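Local coordinates for phosphate-binding protein PstS 2 (Streptococcus pneumoniae, PDB 4H1X) that probably binds phosphate as the solute-binding component of the PstSACB ABC transporter, which imports this anion, at residues Phe26-Thr30 with Gly31-Lys35; Asp93-Asp97 with Gly98-Leu102; Gly196-Ala199 with Val200-Thr204. All coordinates share one frame; numbering follows the deposited sequence. Where two conformers were deposited one is given.

Contact 1: residues Phe26-Thr30 with Gly31-Lys35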
ATOM      1  N   PHE A  26      -6.770  -4.388   1.891  1.00 11.83           N
ATOM      2  CA  PHE A  26      -7.595  -5.334   1.144  1.00 12.14           C
ATOM      3  C   PHE A  26      -9.003  -5.435   1.726  1.00 15.61           C
ATOM      4  O   PHE A  26      -9.973  -5.290   0.993  1.00 14.81           O
ATOM      5  CB  PHE A  26      -6.942  -6.733   1.104  1.00 12.65           C
ATOM      6  CG  PHE A  26      -7.775  -7.726   0.325  1.00 13.49           C
ATOM      7  CD1 PHE A  26      -7.738  -7.751  -1.069  1.00 15.94           C
ATOM      8  CD2 PHE A  26      -8.613  -8.627   0.982  1.00 13.86           C
ATOM      9  CE1 PHE A  26      -8.511  -8.675  -1.795  1.00 16.24           C
ATOM     10  CE2 PHE A  26      -9.402  -9.534   0.256  1.00 16.81           C
ATOM     11  CZ  PHE A  26      -9.360  -9.539  -1.128  1.00 15.36           C
ATOM     12  N   THR A  27      -9.116  -5.691   3.031  1.00 14.28           N
ATOM     13  CA  THR A  27     -10.417  -5.855   3.670  1.00 14.36           C
ATOM     14  C   THR A  27     -11.221  -4.542   3.652  1.00 18.02           C
ATOM     15  O   THR A  27     -12.435  -4.599   3.487  1.00 18.02           O
ATOM     16  CB  THR A  27     -10.278  -6.425   5.086  1.00 17.24           C
ATOM     17  OG1 THR A  27      -9.512  -5.527   5.878  1.00 16.56           O
ATOM     18  CG2 THR A  27      -9.655  -7.847   5.096  1.00 16.33           C
ATOM     19  N   GLU A  28     -10.554  -3.378   3.776  1.00 14.96           N
ATOM     20  CA  GLU A  28     -11.259  -2.085   3.691  1.00 17.14           C
ATOM     21  C   GLU A  28     -11.813  -1.861   2.258  1.00 21.63           C
ATOM     22  O   GLU A  28     -13.000  -1.571   2.092  1.00 21.13           O
ATOM     23  CB  GLU A  28     -10.337  -0.922   4.103  1.00 18.92           C
ATOM     24  CG  GLU A  28     -10.971   0.463   4.007  1.00 35.41           C
ATOM     25  CD  GLU A  28     -12.261   0.671   4.780  1.00 64.74           C
ATOM     26  OE1 GLU A  28     -12.317   0.286   5.973  1.00 55.61           O
ATOM     27  OE2 GLU A  28     -13.214   1.235   4.193  1.00 63.43           O
ATOM     28  N   ILE A  29     -10.945  -1.983   1.243  1.00 18.15           N
ATOM     29  CA  ILE A  29     -11.315  -1.745  -0.158  1.00 18.13           C
ATOM     30  C   ILE A  29     -12.448  -2.691  -0.640  1.00 23.05           C
ATOM     31  O   ILE A  29     -13.374  -2.229  -1.316  1.00 23.26           O
ATOM     32  CB  ILE A  29     -10.067  -1.807  -1.101  1.00 20.69           C
ATOM     33  CG1 ILE A  29      -9.037  -0.703  -0.733  1.00 21.27           C
ATOM     34  CG2 ILE A  29     -10.486  -1.658  -2.584  1.00 20.91           C
ATOM     35  CD1 ILE A  29      -7.591  -0.985  -1.243  1.00 27.64           C
ATOM     36  N   THR A  30     -12.385  -3.990  -0.300  1.00 19.08           N
ATOM     37  CA  THR A  30     -13.414  -4.964  -0.709  1.00 19.53           C
ATOM     38  C   THR A  30     -14.713  -4.865   0.136  1.00 23.81           C
ATOM     39  O   THR A  30     -15.718  -5.482  -0.222  1.00 23.31           O
ATOM     40  CB  THR A  30     -12.854  -6.402  -0.615  1.00 19.60           C
ATOM     41  OG1 THR A  30     -12.425  -6.614   0.724  1.00 21.07           O
ATOM     42  CG2 THR A  30     -11.726  -6.669  -1.609  1.00 16.06           C
ATOM     43  N   GLY A  31     -14.664  -4.140   1.256  1.00 21.18           N
ATOM     44  CA  GLY A  31     -15.804  -3.980   2.154  1.00 21.88           C
ATOM     45  C   GLY A  31     -16.011  -5.115   3.144  1.00 27.21           C
ATOM     46  O   GLY A  31     -17.084  -5.215   3.758  1.00 28.20           O
ATOM     47  N   ILE A  32     -14.974  -5.984   3.299  1.00 21.91           N
ATOM     48  CA  ILE A  32     -14.973  -7.122   4.223  0.50 21.39           C
ATOM     49  C   ILE A  32     -14.811  -6.582   5.646  1.00 24.22           C
ATOM     50  O   ILE A  32     -15.289  -7.205   6.589  1.00 22.45           O
ATOM     51  CB  ILE A  32     -13.857  -8.132   3.816  0.50 24.00           C
ATOM     52  CG1 ILE A  32     -14.292  -8.947   2.581  0.50 23.81           C
ATOM     53  CG2 ILE A  32     -13.438  -9.069   4.960  0.50 25.21           C
ATOM     54  CD1 ILE A  32     -13.146  -9.517   1.810  0.50 19.66           C
ATOM     55  N   LEU A  33     -14.149  -5.422   5.787  1.00 22.73           N
ATOM     56  CA  LEU A  33     -13.938  -4.728   7.054  1.00 24.55           C
ATOM     57  C   LEU A  33     -15.033  -3.679   7.137  1.00 33.27           C
ATOM     58  O   LEU A  33     -14.989  -2.690   6.399  1.00 31.30           O
ATOM     59  CB  LEU A  33     -12.524  -4.105   7.110  1.00 24.55           C
ATOM     60  CG  LEU A  33     -12.129  -3.320   8.378  1.00 30.15           C
ATOM     61  CD1 LEU A  33     -12.014  -4.232   9.593  1.00 30.69           C
ATOM     62  CD2 LEU A  33     -10.816  -2.599   8.176  1.00 33.85           C
ATOM     63  N   LYS A  34     -16.054  -3.945   7.969  1.00 34.38           N
ATOM     64  CA  LYS A  34     -17.219  -3.072   8.151  1.00 36.96           C
ATOM     65  C   LYS A  34     -17.211  -2.416   9.525  1.00 45.61           C
ATOM     66  O   LYS A  34     -16.824  -3.047  10.506  1.00 44.37           O
ATOM     67  CB  LYS A  34     -18.530  -3.862   7.972  1.00 40.25           C
ATOM     68  CG  LYS A  34     -18.683  -4.513   6.601  1.00 57.81           C
ATOM     69  CD  LYS A  34     -20.084  -4.327   6.025  1.00 70.52           C
ATOM     70  CE  LYS A  34     -20.161  -4.583   4.531  1.00 80.91           C
ATOM     71  NZ  LYS A  34     -19.379  -3.588   3.736  1.00 86.96           N
ATOM     72  N   LYS A  35     -17.663  -1.158   9.601  1.00 47.73           N
ATOM     73  CA  LYS A  35     -17.744  -0.443  10.869  1.00 50.51           C
ATOM     74  C   LYS A  35     -19.203  -0.249  11.276  1.00 60.60           C
ATOM     75  O   LYS A  35     -19.940   0.485  10.608  1.00 60.56           O
ATOM     76  CB  LYS A  35     -17.011   0.909  10.798  1.00 53.03           C
TER

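Contact 2: residues Asp93-Asp97 with Gly98-Leu102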
ATOM      1  N   ASP A  93      -0.445   0.841 -15.946  1.00 19.32           N
ATOM      2  CA  ASP A  93      -1.408   1.632 -16.698  1.00 19.64           C
ATOM      3  C   ASP A  93      -2.827   1.666 -16.091  1.00 21.68           C
ATOM      4  O   ASP A  93      -3.423   2.744 -16.048  1.00 22.56           O
ATOM      5  CB  ASP A  93      -1.463   1.131 -18.149  1.00 22.99           C
ATOM      6  CG  ASP A  93      -0.226   1.487 -18.969  1.00 37.34           C
ATOM      7  OD1 ASP A  93       0.595   2.322 -18.493  1.00 36.63           O
ATOM      8  OD2 ASP A  93      -0.093   0.965 -20.089  1.00 46.66           O
ATOM      9  N   THR A  94      -3.371   0.522 -15.630  1.00 15.98           N
ATOM     10  CA  THR A  94      -4.749   0.479 -15.107  1.00 13.61           C
ATOM     11  C   THR A  94      -4.821   0.982 -13.666  1.00 17.55           C
ATOM     12  O   THR A  94      -5.896   1.442 -13.230  1.00 16.97           O
ATOM     13  CB  THR A  94      -5.370  -0.912 -15.253  1.00 18.57           C
ATOM     14  OG1 THR A  94      -4.544  -1.871 -14.593  1.00 15.78           O
ATOM     15  CG2 THR A  94      -5.576  -1.308 -16.740  1.00 17.65           C
ATOM     16  N   VAL A  95      -3.679   0.942 -12.940  1.00 13.55           N
ATOM     17  CA  VAL A  95      -3.658   1.511 -11.600  1.00 12.68           C
ATOM     18  C   VAL A  95      -3.633   3.038 -11.766  1.00 19.93           C
ATOM     19  O   VAL A  95      -4.442   3.727 -11.147  1.00 18.95           O
ATOM     20  CB  VAL A  95      -2.475   1.003 -10.745  1.00 15.28           C
ATOM     21  CG1 VAL A  95      -2.335   1.830  -9.443  1.00 15.46           C
ATOM     22  CG2 VAL A  95      -2.638  -0.487 -10.417  1.00 14.42           C
ATOM     23  N   LEU A  96      -2.716   3.543 -12.632  1.00 18.46           N
ATOM     24  CA  LEU A  96      -2.559   4.974 -12.916  1.00 21.08           C
ATOM     25  C   LEU A  96      -3.861   5.638 -13.386  1.00 26.19           C
ATOM     26  O   LEU A  96      -4.253   6.664 -12.830  1.00 26.19           O
ATOM     27  CB  LEU A  96      -1.467   5.195 -13.978  1.00 22.15           C
ATOM     28  CG  LEU A  96      -0.038   5.283 -13.452  1.00 27.75           C
ATOM     29  CD1 LEU A  96       0.961   5.303 -14.604  1.00 28.59           C
ATOM     30  CD2 LEU A  96       0.142   6.511 -12.567  1.00 30.07           C
ATOM     31  N   ASP A  97      -4.553   5.040 -14.364  1.00 24.42           N
ATOM     32  CA  ASP A  97      -5.781   5.637 -14.884  1.00 25.35           C
ATOM     33  C   ASP A  97      -7.036   5.338 -14.009  1.00 28.68           C
ATOM     34  O   ASP A  97      -8.133   5.734 -14.389  1.00 29.70           O
ATOM     35  CB  ASP A  97      -6.014   5.244 -16.360  1.00 27.36           C
ATOM     36  CG  ASP A  97      -6.352   3.794 -16.643  1.00 36.54           C
ATOM     37  OD1 ASP A  97      -6.660   3.056 -15.685  1.00 36.11           O
ATOM     38  OD2 ASP A  97      -6.298   3.394 -17.823  1.00 38.43           O
ATOM     39  N   GLY A  98      -6.863   4.659 -12.870  1.00 23.37           N
ATOM     40  CA  GLY A  98      -7.958   4.342 -11.952  1.00 22.65           C
ATOM     41  C   GLY A  98      -8.937   3.256 -12.376  1.00 25.74           C
ATOM     42  O   GLY A  98      -9.955   3.054 -11.700  1.00 26.48           O
ATOM     43  N   GLU A  99      -8.662   2.544 -13.493  1.00 19.82           N
ATOM     44  CA  GLU A  99      -9.532   1.444 -13.931  1.00 20.22           C
ATOM     45  C   GLU A  99      -9.458   0.267 -12.961  1.00 21.81           C
ATOM     46  O   GLU A  99     -10.462  -0.421 -12.747  1.00 21.56           O
ATOM     47  CB  GLU A  99      -9.121   0.942 -15.311  1.00 22.09           C
ATOM     48  CG  GLU A  99      -9.598   1.747 -16.504  1.00 32.68           C
ATOM     49  CD  GLU A  99      -9.240   0.999 -17.773  1.00 53.23           C
ATOM     50  OE1 GLU A  99      -8.117   1.213 -18.287  1.00 40.23           O
ATOM     51  OE2 GLU A  99     -10.019   0.101 -18.169  1.00 49.24           O
ATOM     52  N   TYR A 100      -8.257  -0.003 -12.432  1.00 16.68           N
ATOM     53  CA  TYR A 100      -8.033  -1.119 -11.509  1.00 15.95           C
ATOM     54  C   TYR A 100      -8.385  -0.664 -10.078  1.00 19.35           C
ATOM     55  O   TYR A 100      -7.768   0.261  -9.562  1.00 18.17           O
ATOM     56  CB  TYR A 100      -6.599  -1.645 -11.640  1.00 15.81           C
ATOM     57  CG  TYR A 100      -6.400  -2.903 -10.839  1.00 15.33           C
ATOM     58  CD1 TYR A 100      -6.880  -4.127 -11.297  1.00 16.24           C
ATOM     59  CD2 TYR A 100      -5.760  -2.869  -9.601  1.00 14.83           C
ATOM     60  CE1 TYR A 100      -6.717  -5.293 -10.551  1.00 15.63           C
ATOM     61  CE2 TYR A 100      -5.566  -4.031  -8.860  1.00 15.39           C
ATOM     62  CZ  TYR A 100      -6.054  -5.240  -9.331  1.00 17.26           C
ATOM     63  OH  TYR A 100      -5.852  -6.384  -8.594  1.00 14.03           O
ATOM     64  N   PRO A 101      -9.415  -1.267  -9.448  1.00 18.10           N
ATOM     65  CA  PRO A 101      -9.918  -0.740  -8.165  1.00 17.97           C
ATOM     66  C   PRO A 101      -9.173  -1.119  -6.876  1.00 18.02           C
ATOM     67  O   PRO A 101      -9.316  -0.383  -5.890  1.00 17.90           O
ATOM     68  CB  PRO A 101     -11.350  -1.277  -8.118  1.00 20.16           C
ATOM     69  CG  PRO A 101     -11.284  -2.558  -8.848  1.00 24.52           C
ATOM     70  CD  PRO A 101     -10.261  -2.380  -9.940  1.00 20.41           C
ATOM     71  N   LEU A 102      -8.411  -2.227  -6.860  1.00 13.44           N
ATOM     72  CA  LEU A 102      -7.680  -2.639  -5.652  0.50 11.31           C
ATOM     73  C   LEU A 102      -6.362  -1.912  -5.589  1.00 14.81           C
ATOM     74  O   LEU A 102      -5.324  -2.414  -6.040  1.00 13.00           O
ATOM     75  CB  LEU A 102      -7.456  -4.148  -5.586  0.50 10.78           C
ATOM     76  CG  LEU A 102      -8.678  -5.034  -5.711  0.50 13.94           C
ATOM     77  CD1 LEU A 102      -8.248  -6.454  -5.922  0.50 13.20           C
ATOM     78  CD2 LEU A 102      -9.564  -4.927  -4.486  0.50 15.98           C
TER

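Contact 3: residues Gly196-Ala199 with Val200-Thr204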
ATOM      1  N   GLY A 196       0.071   9.504  12.589  1.00 13.42           N
ATOM      2  CA  GLY A 196       0.918  10.346  11.744  1.00 11.98           C
ATOM      3  C   GLY A 196       0.295  11.722  11.513  1.00 13.87           C
ATOM      4  O   GLY A 196       0.972  12.752  11.621  1.00 11.85           O
ATOM      5  N   ILE A 197      -1.009  11.749  11.178  1.00  9.98           N
ATOM      6  CA  ILE A 197      -1.729  13.024  10.968  1.00  9.97           C
ATOM      7  C   ILE A 197      -1.672  13.862  12.261  1.00 13.62           C
ATOM      8  O   ILE A 197      -1.336  15.053  12.225  1.00 12.82           O
ATOM      9  CB  ILE A 197      -3.203  12.738  10.531  1.00 11.64           C
ATOM     10  CG1 ILE A 197      -3.221  12.122   9.128  1.00 11.72           C
ATOM     11  CG2 ILE A 197      -4.063  14.020  10.592  1.00 12.59           C
ATOM     12  CD1 ILE A 197      -4.501  11.390   8.773  1.00 16.50           C
ATOM     13  N   THR A 198      -2.005  13.232  13.404  1.00 12.53           N
ATOM     14  CA  THR A 198      -1.995  13.898  14.714  1.00 12.11           C
ATOM     15  C   THR A 198      -0.585  14.474  15.019  1.00 15.00           C
ATOM     16  O   THR A 198      -0.482  15.629  15.437  1.00 13.19           O
ATOM     17  CB  THR A 198      -2.477  12.934  15.781  1.00 15.63           C
ATOM     18  OG1 THR A 198      -3.850  12.618  15.513  1.00 15.63           O
ATOM     19  CG2 THR A 198      -2.350  13.503  17.198  1.00 17.92           C
ATOM     20  N   ALA A 199       0.480  13.688  14.754  1.00 11.97           N
ATOM     21  CA  ALA A 199       1.866  14.086  15.019  1.00 11.51           C
ATOM     22  C   ALA A 199       2.223  15.324  14.213  1.00 13.94           C
ATOM     23  O   ALA A 199       2.839  16.239  14.756  1.00 13.74           O
ATOM     24  CB  ALA A 199       2.817  12.940  14.692  1.00 12.98           C
ATOM     25  N   VAL A 200       1.760  15.404  12.951  1.00  9.61           N
ATOM     26  CA  VAL A 200       2.057  16.573  12.113  1.00 10.57           C
ATOM     27  C   VAL A 200       1.333  17.807  12.693  1.00 13.21           C
ATOM     28  O   VAL A 200       1.951  18.850  12.864  1.00 14.01           O
ATOM     29  CB  VAL A 200       1.698  16.340  10.620  1.00 12.76           C
ATOM     30  CG1 VAL A 200       1.732  17.646   9.826  1.00 12.92           C
ATOM     31  CG2 VAL A 200       2.630  15.318   9.983  1.00 12.40           C
ATOM     32  N   LYS A 201       0.057  17.669  13.025  1.00 14.04           N
ATOM     33  CA  LYS A 201      -0.728  18.786  13.569  1.00 14.16           C
ATOM     34  C   LYS A 201      -0.183  19.258  14.928  1.00 19.69           C
ATOM     35  O   LYS A 201      -0.097  20.464  15.153  1.00 19.90           O
ATOM     36  CB  LYS A 201      -2.205  18.406  13.689  1.00 15.31           C
ATOM     37  CG  LYS A 201      -2.835  18.096  12.339  1.00 14.59           C
ATOM     38  CD  LYS A 201      -4.342  17.958  12.454  1.00 17.18           C
ATOM     39  CE  LYS A 201      -4.926  17.800  11.072  1.00 19.71           C
ATOM     40  NZ  LYS A 201      -6.405  17.901  11.097  1.00 19.09           N
ATOM     41  N   GLU A 202       0.259  18.317  15.784  1.00 18.25           N
ATOM     42  CA  GLU A 202       0.826  18.585  17.114  1.00 18.63           C
ATOM     43  C   GLU A 202       2.297  19.044  17.052  1.00 21.98           C
ATOM     44  O   GLU A 202       2.857  19.440  18.076  1.00 21.36           O
ATOM     45  CB  GLU A 202       0.685  17.355  18.016  1.00 20.16           C
ATOM     46  CG  GLU A 202      -0.762  17.138  18.429  1.00 27.20           C
ATOM     47  CD  GLU A 202      -1.052  16.028  19.419  1.00 55.15           C
ATOM     48  OE1 GLU A 202      -0.099  15.352  19.874  1.00 48.06           O
ATOM     49  OE2 GLU A 202      -2.249  15.828  19.732  1.00 55.42           O
ATOM     50  N   LYS A 203       2.883  19.068  15.843  1.00 16.27           N
ATOM     51  CA  LYS A 203       4.242  19.509  15.523  1.00 16.62           C
ATOM     52  C   LYS A 203       5.304  18.578  16.138  1.00 21.12           C
ATOM     53  O   LYS A 203       6.429  19.025  16.357  1.00 22.72           O
ATOM     54  CB  LYS A 203       4.471  20.989  15.943  1.00 18.37           C
ATOM     55  CG  LYS A 203       3.498  21.978  15.321  1.00 24.18           C
ATOM     56  CD  LYS A 203       3.879  23.411  15.689  1.00 32.50           C
ATOM     57  CE  LYS A 203       2.787  24.406  15.434  1.00 45.93           C
ATOM     58  NZ  LYS A 203       3.248  25.793  15.713  1.00 59.41           N
ATOM     59  N   THR A 204       4.965  17.288  16.395  1.00 16.85           N
ATOM     60  CA  THR A 204       5.925  16.292  16.924  1.00 17.80           C
ATOM     61  C   THR A 204       6.568  15.498  15.760  1.00 23.86           C
ATOM     62  O   THR A 204       7.539  14.764  15.961  1.00 26.28           O
ATOM     63  CB  THR A 204       5.284  15.364  17.967  1.00 25.92           C
ATOM     64  OG1 THR A 204       4.298  14.547  17.339  1.00 25.34           O
ATOM     65  CG2 THR A 204       4.692  16.128  19.161  1.00 24.51           C
TER

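Contact 1: residues Phe26-Thr30 with Gly31-Lys35
T27 packs against L33 across the Schellman motif that ends helix 21-30, where the chain turns at G31 (phi 83°) and runs on into strand 33-35. The two side chains meet obliquely, T27 OG1 lying 3.6 Å from L33 CB, with the CD2 methyl of L33 close to the same oxygen. That hydroxyl sits between the T27 backbone N and carbonyl carbon (chi1 61°), a setting from which it also hydrogen-bonds R23 O one turn back. The other branch of T27 faces I32: CG2 meets I32 CG2 at 4.0 Å in one of the two I32 conformers, the side chains crossing at about a right angle. E28 starts out away from the turn, but a bend at chi2 (56°) returns its carboxylate, placing OE1 3.9 Å from L33 CD2; the same oxygen makes a long, weak ion pair with K40 of the partner strand 40-42. Deeper in, the T30 methyl CG2 stands 3.7 Å above one face of the F26 ring, offset toward its rim, while the ring stacks with Y70 and meets F254 edge-to-face. F26 O is gripped from opposite faces of its plane by T30 N and by T30 OG1, the latter at 2.8 Å. Backbone bonds close the turn: L33 N donates to T27 O at 3.0 Å, I32 N adds a weak bond to that oxygen, and G31 N reaches E28 O at 3.2 Å. Beyond the turn, K34 folds back so that NZ hydrogen-bonds G31 O at 2.8 Å, in the carbonyl plane and on a lone pair.

Contact 2: residues Asp93-Asp97 with Gly98-Leu102
T94 and Y100 are joined first by the backbone: Y100 N donates to T94 O at 2.9 Å in a nearly straight bond (171°), the donor standing above the carbonyl plane. A second bond, from G98 N to V95 O at 3.1 Å, closes the last turn in a similar way, and V95 O is also taken by Q103 NE2. Van der Waals contacts come next: T94 OG1, hydrogen-bonded to K89 O, lies 3.6 Å from Y100 CB, and the buried pair V95 and Y100 meets with V95 CG2 and Y100 CD2 4.0 Å apart, the methyl oblique to the ring. With CG anti to the backbone N (chi1 -172°), Y100 carries its ring away from the turn, and its OH hydrogen-bonds I232 O on strand 223-236. All this happens at the C-terminal end of helix 92-96, which G98 leaves through positive phi (74°), sending the chain on toward strand 103-110. The polar contacts are on the exposed side. D97 and E99 form an Asx turn, E99 N donating to D97 OD1 at 3.0 Å on the anti side of the carboxylate and somewhat out of its plane. The two acids then come together obliquely, D97 OD2 and E99 OE1 only 2.9 Å apart; such closeness of like charges would be expected to favour uptake of a proton by the pair.

Contact 3: residues Gly196-Ala199 with Val200-Thr204
A199 meets T204 at the C-terminal end of helix 193-202, where a Schellman motif reverses the chain. The A199 carbonyl oxygen accepts from T204 N at 2.9 Å, and K203 N closes the inner part of the turn on V200 O at 3.1 Å. K203 is the residue that leaves the helix, with phi +67°, a backbone conformation that glycine takes most easily, adopted here by a lysine. The methyl CB of A199 lies 3.4 Å from T204 OG1, a hydroxyl held between the T204 backbone N and carbonyl carbon (chi1 67°) and thereby turned back over the helix end.

T198 runs alongside E202, both pointing the same way out of the helix on its exposed side. The carboxylate is approached by a methyl: with OG1 beside the T198 backbone N (chi1 -65°), where it hydrogen-bonds S194 O, T198 CG2 is left anti to that N and touches E202 OE2 at 3.4 Å. Beneath this pair, E202 N donates to T198 O at 2.8 Å, nearly along the C=O direction, in an ordinary helical bond.

V200 is buried. Its N bonds G196 O at 3.1 Å, and its CG2 methyl rests 3.5 Å from that same oxygen. The next residue, K201, lies side by side with I197, the methylene CE 3.9 Å from I197 CG2; its extended chain carries NZ to a hydrogen bond with E218 O of helix 216-219.

Around the motif, V200 and K201 press on L222 in the loop leading into strand 223-236, K203 touches N113, and a backbone hydrogen bond joins A199 to A205, from which the chain goes on to strand 207-210.

How the contacts relate
From the N terminus the contacts follow in series, neither nesting nor crossing, and each closes only a tight turn at a helix end. Contact 1 leads helix 21-30 into the two-stranded sheet 33-35/40-42; contact 2 leads helix 92-96 into strand 103-110 of the large mixed sheet. These two meet although their centres are about 19 Å apart: I29 CG2 packs 3.7 Å from P101 O, and I29 and T30 lie near L102. Contact 3, in the later PBP-superfamily region of the sequence, connects helix 193-202 to strand 207-210, which pairs with strand 103-110; its nearest atoms stay about 14 Å from contact 1 and 19 Å from contact 2.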